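PDB 7LDK: Non-structural protein 2, which antagonises the host type I interferon response, binding the N-terminal part of the host RNA sensor RIGI and probably acting together with NS1 to repress IRF3 activation. Local coordinates for residues A[25-30]-A[80-85]; A[60-65]-A[93-98]. One frame throughout, in Å; residues are numbered along the deposited sequence.

Interaction 1: A[25-30]-A[80-85]; sequences ETTITS and KKYTEY
Apolar packing carries most of this meeting of two helices, and Ile-28 is its centre. CG1 of Ile-28 lies over one face of the Tyr-82 ring in a CH-pi contact, 4.1 Å from the ring centroid and displaced toward the rim. The same branch ends in CD1, which reaches back to the root of the tyrosine, 3.8 Å from Tyr-82 CB, so the two side chains slide past one another in opposite directions. CG1 stands anti to the carbonyl carbon (chi1 -62°) and CD1 continues the extended branch (chi2 -171°), which lets the tip also touch Tyr-85, with Ile-28 CD1 3.9 Å from Tyr-85 CD2. A slim branched aliphatic chain suits a place between two aromatic rings.

The helices, 24-35 and the long 55-89, cross steeply: the axes of the two short segments run 107° apart in their N-to-C directions and come within 11.4 Å. That spacing is wide, and the large rings at positions 82 and 85, one helical turn apart, bridge it. Leu-24 and Leu-31 of the first helix also touch Tyr-82, while Thr-91 packs on both Ile-28 and Tyr-85.

At the margins the partners are more polar. Thr-27 CG2, anti to the backbone N, meets Tyr-82 OH at 3.6 Å, a van der Waals touch made by the methyl branch. Tyr-85, its CG anti to the backbone N, reaches across to the first turn of the other helix, where Tyr-85 CE2 lies 4.0 Å from Glu-25 N.

Within helix 24-35, Thr-29 OG1 donates to Glu-25 O at 2.7 Å, and that oxygen also accepts from Thr-29 N.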
loop_
_atom_site.group_PDB
_atom_site.type_symbol
_atom_site.label_atom_id
_atom_site.label_comp_id
_atom_site.label_asym_id
_atom_site.label_seq_id
_atom_site.Cartn_x
_atom_site.Cartn_y
_atom_site.Cartn_z
ATOM N N GLU A 25 -0.270 14.806 3.849
ATOM C CA GLU A 25 0.673 13.992 3.037
ATOM C C GLU A 25 1.735 13.344 3.945
ATOM O O GLU A 25 2.004 12.146 3.727
ATOM C CB GLU A 25 1.325 14.804 1.913
ATOM C CG GLU A 25 2.106 13.928 0.921
ATOM C CD GLU A 25 2.741 14.569 -0.314
ATOM O OE1 GLU A 25 3.052 13.809 -1.283
ATOM O OE2 GLU A 25 2.947 15.814 -0.315
ATOM N N THR A 26 2.309 14.077 4.909
ATOM C CA THR A 26 3.354 13.558 5.844
ATOM C C THR A 26 2.752 12.487 6.763
ATOM O O THR A 26 3.298 11.375 6.821
ATOM C CB THR A 26 3.975 14.649 6.730
ATOM O OG1 THR A 26 4.026 15.878 6.008
ATOM C CG2 THR A 26 5.352 14.276 7.242
ATOM N N THR A 27 1.660 12.833 7.455
ATOM C CA THR A 27 0.901 11.952 8.384
ATOM C C THR A 27 0.553 10.631 7.703
ATOM O O THR A 27 0.763 9.573 8.330
ATOM C CB THR A 27 -0.408 12.616 8.812
ATOM O OG1 THR A 27 -0.043 13.937 9.218
ATOM C CG2 THR A 27 -1.123 11.835 9.896
ATOM N N ILE A 28 0.022 10.703 6.476
ATOM C CA ILE A 28 -0.482 9.519 5.718
ATOM C C ILE A 28 0.704 8.659 5.274
ATOM O O ILE A 28 0.591 7.436 5.415
ATOM C CB ILE A 28 -1.365 9.890 4.515
ATOM C CG1 ILE A 28 -2.636 10.642 4.912
ATOM C CG2 ILE A 28 -1.717 8.615 3.771
ATOM C CD1 ILE A 28 -3.628 10.838 3.789
ATOM N N THR A 29 1.767 9.257 4.725
ATOM C CA THR A 29 3.002 8.552 4.285
ATOM C C THR A 29 3.611 7.821 5.480
ATOM O O THR A 29 4.063 6.677 5.307
ATOM C CB THR A 29 4.030 9.509 3.659
ATOM O OG1 THR A 29 3.385 10.180 2.580
ATOM C CG2 THR A 29 5.257 8.816 3.103
ATOM N N SER A 30 3.617 8.477 6.636
ATOM C CA SER A 30 4.107 7.917 7.916
ATOM C C SER A 30 3.290 6.678 8.299
ATOM O O SER A 30 3.893 5.672 8.713
ATOM C CB SER A 30 4.067 8.942 8.990
ATOM O OG SER A 30 4.966 8.569 10.009
ATOM N N LYS A 80 -12.128 8.398 6.468
ATOM C CA LYS A 80 -12.931 9.120 5.455
ATOM C C LYS A 80 -12.178 10.385 5.004
ATOM O O LYS A 80 -12.303 10.741 3.833
ATOM C CB LYS A 80 -14.312 9.437 6.034
ATOM C CG LYS A 80 -15.465 9.517 5.042
ATOM C CD LYS A 80 -16.108 10.900 4.889
ATOM C CE LYS A 80 -16.540 11.546 6.185
ATOM N NZ LYS A 80 -17.828 10.983 6.650
ATOM N N LYS A 81 -11.443 11.058 5.897
ATOM C CA LYS A 81 -10.652 12.277 5.560
ATOM C C LYS A 81 -9.571 11.865 4.567
ATOM O O LYS A 81 -9.432 12.526 3.538
ATOM C CB LYS A 81 -9.861 12.878 6.734
ATOM C CG LYS A 81 -10.616 13.672 7.764
ATOM C CD LYS A 81 -10.817 15.112 7.399
ATOM C CE LYS A 81 -11.707 15.814 8.419
ATOM N NZ LYS A 81 -12.660 16.747 7.769
ATOM N N TYR A 82 -8.800 10.832 4.924
ATOM C CA TYR A 82 -7.608 10.362 4.190
ATOM C C TYR A 82 -8.046 9.829 2.817
ATOM O O TYR A 82 -7.363 10.117 1.846
ATOM C CB TYR A 82 -6.841 9.329 5.021
ATOM C CG TYR A 82 -6.273 9.812 6.337
ATOM C CD1 TYR A 82 -6.205 11.157 6.666
ATOM C CD2 TYR A 82 -5.761 8.912 7.259
ATOM C CE1 TYR A 82 -5.685 11.585 7.880
ATOM C CE2 TYR A 82 -5.215 9.324 8.463
ATOM C CZ TYR A 82 -5.175 10.668 8.783
ATOM O OH TYR A 82 -4.669 11.088 9.982
ATOM N N THR A 83 -9.150 9.089 2.715
ATOM C CA THR A 83 -9.622 8.553 1.412
ATOM C C THR A 83 -10.053 9.714 0.503
ATOM O O THR A 83 -9.746 9.660 -0.681
ATOM C CB THR A 83 -10.722 7.488 1.525
ATOM O OG1 THR A 83 -11.877 8.072 2.101
ATOM C CG2 THR A 83 -10.294 6.269 2.305
ATOM N N GLU A 84 -10.731 10.731 1.009
ATOM C CA GLU A 84 -11.174 11.886 0.172
ATOM C C GLU A 84 -9.924 12.716 -0.191
ATOM O O GLU A 84 -9.881 13.278 -1.300
ATOM C CB GLU A 84 -12.288 12.697 0.856
ATOM C CG GLU A 84 -13.596 11.934 1.041
ATOM C CD GLU A 84 -14.662 12.596 1.907
ATOM O OE1 GLU A 84 -14.330 13.500 2.724
ATOM O OE2 GLU A 84 -15.848 12.209 1.757
ATOM N N TYR A 85 -8.911 12.748 0.676
ATOM C CA TYR A 85 -7.614 13.413 0.400
ATOM C C TYR A 85 -6.871 12.680 -0.728
ATOM O O TYR A 85 -6.290 13.350 -1.584
ATOM C CB TYR A 85 -6.731 13.492 1.644
ATOM C CG TYR A 85 -5.503 14.332 1.422
ATOM C CD1 TYR A 85 -5.605 15.709 1.299
ATOM C CD2 TYR A 85 -4.250 13.763 1.274
ATOM C CE1 TYR A 85 -4.490 16.508 1.092
ATOM C CE2 TYR A 85 -3.123 14.538 1.043
ATOM C CZ TYR A 85 -3.244 15.917 0.968
ATOM O OH TYR A 85 -2.139 16.692 0.767
#

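Interaction 2: A[60-65]-A[93-98]; sequences FTFLVN and PMPIFI
Phe-62 leaves its helix toward the strand with CG anti to the backbone N (chi1 -180°), and the ring is turned at right angles to the chain (chi2 90°), presenting a broad face to Pro-95. At CB the proline is just within touching range. From CG onward the two rings are in close contact: Phe-62 CG lies 3.7 Å from Pro-95 CB and also faces Pro-95 CG. On one flank, Phe-62 CD1 and CE1 are nearest to Pro-95 CB; on the other, Phe-62 CD2 comes within 3.8 Å of Pro-95 CD. These approaches describe a CH-pi contact in which Pro-95 CB sits almost over the middle of the ring, 3.6 Å from its centroid and 11° off the normal. Proline suits this place because its compact ring sets several C-H groups against an aromatic face.

Farther out, Phe-62 CE2 brings the ring edge to the carbonyl of the other proline, 4.1 Å from Pro-93 O, while CZ at the tip still lies under Pro-95 CB, which is over the ring face. Leu-63, one residue along the helix, sends CD2 to that same oxygen, with Leu-63 CD2 3.6 Å from Pro-93 O; this methyl also lies at the edge of the Phe-62 ring, in its plane. Leucine's terminal fork lets a side chain rooted beside the interface reach into it.

The contact thus lays helix 55-89 against the edge strand 94-100 of the antiparallel sheet. Phe-40 of helix 38-50 meets Phe-62 edge-to-face, and Ile-109 of strand 103-110 also touches the phenylalanine, placing its ring where two helices and the sheet converge.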
loop_
_atom_site.group_PDB
_atom_site.type_symbol
_atom_site.label_atom_id
_atom_site.label_comp_id
_atom_site.label_asym_id
_atom_site.label_seq_id
_atom_site.Cartn_x
_atom_site.Cartn_y
_atom_site.Cartn_z
ATOM N N PHE A 60 -5.878 -4.764 -6.618
ATOM C CA PHE A 60 -7.135 -4.681 -5.848
ATOM C C PHE A 60 -6.887 -5.272 -4.454
ATOM O O PHE A 60 -7.151 -4.595 -3.437
ATOM C CB PHE A 60 -8.243 -5.389 -6.621
ATOM C CG PHE A 60 -9.576 -5.333 -5.939
ATOM C CD1 PHE A 60 -10.434 -4.270 -6.161
ATOM C CD2 PHE A 60 -9.988 -6.349 -5.093
ATOM C CE1 PHE A 60 -11.682 -4.229 -5.563
ATOM C CE2 PHE A 60 -11.232 -6.296 -4.479
ATOM C CZ PHE A 60 -12.076 -5.234 -4.714
ATOM N N THR A 61 -6.374 -6.501 -4.409
ATOM C CA THR A 61 -6.061 -7.227 -3.156
ATOM C C THR A 61 -5.124 -6.377 -2.300
ATOM O O THR A 61 -5.333 -6.291 -1.093
ATOM C CB THR A 61 -5.440 -8.588 -3.453
ATOM O OG1 THR A 61 -6.464 -9.291 -4.140
ATOM C CG2 THR A 61 -5.025 -9.331 -2.209
ATOM N N PHE A 62 -4.121 -5.769 -2.921
ATOM C CA PHE A 62 -3.158 -4.875 -2.243
ATOM C C PHE A 62 -3.930 -3.744 -1.561
ATOM O O PHE A 62 -3.707 -3.509 -0.390
ATOM C CB PHE A 62 -2.115 -4.364 -3.235
ATOM C CG PHE A 62 -1.105 -3.456 -2.591
ATOM C CD1 PHE A 62 0.053 -3.969 -2.052
ATOM C CD2 PHE A 62 -1.330 -2.092 -2.477
ATOM C CE1 PHE A 62 0.984 -3.137 -1.456
ATOM C CE2 PHE A 62 -0.408 -1.265 -1.854
ATOM C CZ PHE A 62 0.750 -1.789 -1.357
ATOM N N LEU A 63 -4.810 -3.052 -2.276
ATOM C CA LEU A 63 -5.487 -1.860 -1.721
ATOM C C LEU A 63 -6.554 -2.271 -0.714
ATOM O O LEU A 63 -6.670 -1.556 0.297
ATOM C CB LEU A 63 -6.109 -1.039 -2.845
ATOM C CG LEU A 63 -5.075 -0.431 -3.784
ATOM C CD1 LEU A 63 -5.785 0.341 -4.886
ATOM C CD2 LEU A 63 -4.085 0.463 -3.033
ATOM N N VAL A 64 -7.288 -3.359 -0.952
ATOM C CA VAL A 64 -8.269 -3.851 0.047
ATOM C C VAL A 64 -7.541 -4.001 1.391
ATOM O O VAL A 64 -8.033 -3.485 2.394
ATOM C CB VAL A 64 -8.947 -5.166 -0.393
ATOM C CG1 VAL A 64 -9.669 -5.841 0.766
ATOM C CG2 VAL A 64 -9.917 -4.953 -1.541
ATOM N N ASN A 65 -6.392 -4.663 1.416
ATOM C CA ASN A 65 -5.658 -4.967 2.671
ATOM C C ASN A 65 -5.098 -3.665 3.249
ATOM O O ASN A 65 -5.162 -3.505 4.467
ATOM C CB ASN A 65 -4.593 -6.034 2.463
ATOM C CG ASN A 65 -5.173 -7.362 2.037
ATOM O OD1 ASN A 65 -6.333 -7.482 1.717
ATOM N ND2 ASN A 65 -4.370 -8.389 2.000
ATOM N N PRO A 93 -0.586 4.587 -1.343
ATOM C CA PRO A 93 0.493 3.839 -1.970
ATOM C C PRO A 93 -0.008 2.959 -3.115
ATOM O O PRO A 93 -1.148 2.540 -3.087
ATOM C CB PRO A 93 1.016 2.960 -0.825
ATOM C CG PRO A 93 -0.201 2.733 0.012
ATOM C CD PRO A 93 -0.863 4.092 0.012
ATOM N N MET A 94 0.867 2.742 -4.089
ATOM C CA MET A 94 0.688 1.813 -5.232
ATOM C C MET A 94 1.752 0.726 -5.135
ATOM O O MET A 94 2.915 0.994 -4.839
ATOM C CB MET A 94 0.881 2.527 -6.571
ATOM C CG MET A 94 -0.146 3.560 -6.915
ATOM S SD MET A 94 0.656 4.766 -8.025
ATOM C CE MET A 94 0.049 6.303 -7.312
ATOM N N PRO A 95 1.398 -0.539 -5.428
ATOM C CA PRO A 95 2.365 -1.623 -5.395
ATOM C C PRO A 95 3.177 -1.706 -6.694
ATOM O O PRO A 95 2.669 -1.425 -7.719
ATOM C CB PRO A 95 1.423 -2.817 -5.237
ATOM C CG PRO A 95 0.237 -2.469 -6.105
ATOM C CD PRO A 95 0.071 -0.984 -5.880
ATOM N N ILE A 96 4.437 -2.082 -6.591
ATOM C CA ILE A 96 5.316 -2.449 -7.736
ATOM C C ILE A 96 5.367 -3.973 -7.795
ATOM O O ILE A 96 5.890 -4.537 -6.830
ATOM C CB ILE A 96 6.729 -1.888 -7.544
ATOM C CG1 ILE A 96 6.728 -0.393 -7.230
ATOM C CG2 ILE A 96 7.564 -2.226 -8.758
ATOM C CD1 ILE A 96 5.932 0.425 -8.221
ATOM N N PHE A 97 4.840 -4.580 -8.861
ATOM C CA PHE A 97 4.820 -6.041 -9.080
ATOM C C PHE A 97 5.857 -6.422 -10.122
ATOM O O PHE A 97 6.030 -5.659 -11.077
ATOM C CB PHE A 97 3.455 -6.488 -9.589
ATOM C CG PHE A 97 2.379 -6.402 -8.555
ATOM C CD1 PHE A 97 2.417 -7.204 -7.426
ATOM C CD2 PHE A 97 1.330 -5.525 -8.712
ATOM C CE1 PHE A 97 1.434 -7.122 -6.457
ATOM C CE2 PHE A 97 0.342 -5.453 -7.745
ATOM C CZ PHE A 97 0.409 -6.235 -6.609
ATOM N N ILE A 98 6.483 -7.580 -9.987
ATOM C CA ILE A 98 7.227 -8.185 -11.127
ATOM C C ILE A 98 6.585 -9.514 -11.448
ATOM O O ILE A 98 5.942 -10.033 -10.591
ATOM C CB ILE A 98 8.736 -8.301 -10.850
ATOM C CG1 ILE A 98 9.067 -9.286 -9.738
ATOM C CG2 ILE A 98 9.294 -6.910 -10.566
ATOM C CD1 ILE A 98 10.498 -9.168 -9.270
#

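In the fold
Helix 55-89 is common to both contacts, which use its two ends: 60-65, near the start, packs on strand 94-100 in interaction 2, whereas 80-85, near the finish, meets helix 24-35 in interaction 1. Their centres are about 17 Å apart and their nearest atoms about 6 Å, without touching. Along the chain the segments alternate, in the order 25-30, 60-65, 80-85 and 93-98, so the two connections interlock. Tyr-66 of the long helix touches both Ile-28 of interaction 1 and Pro-93 of interaction 2. One helix thereby joins helix 24-35, the first in the modelled chain, to the three-stranded antiparallel sheet within this small, largely helical protein.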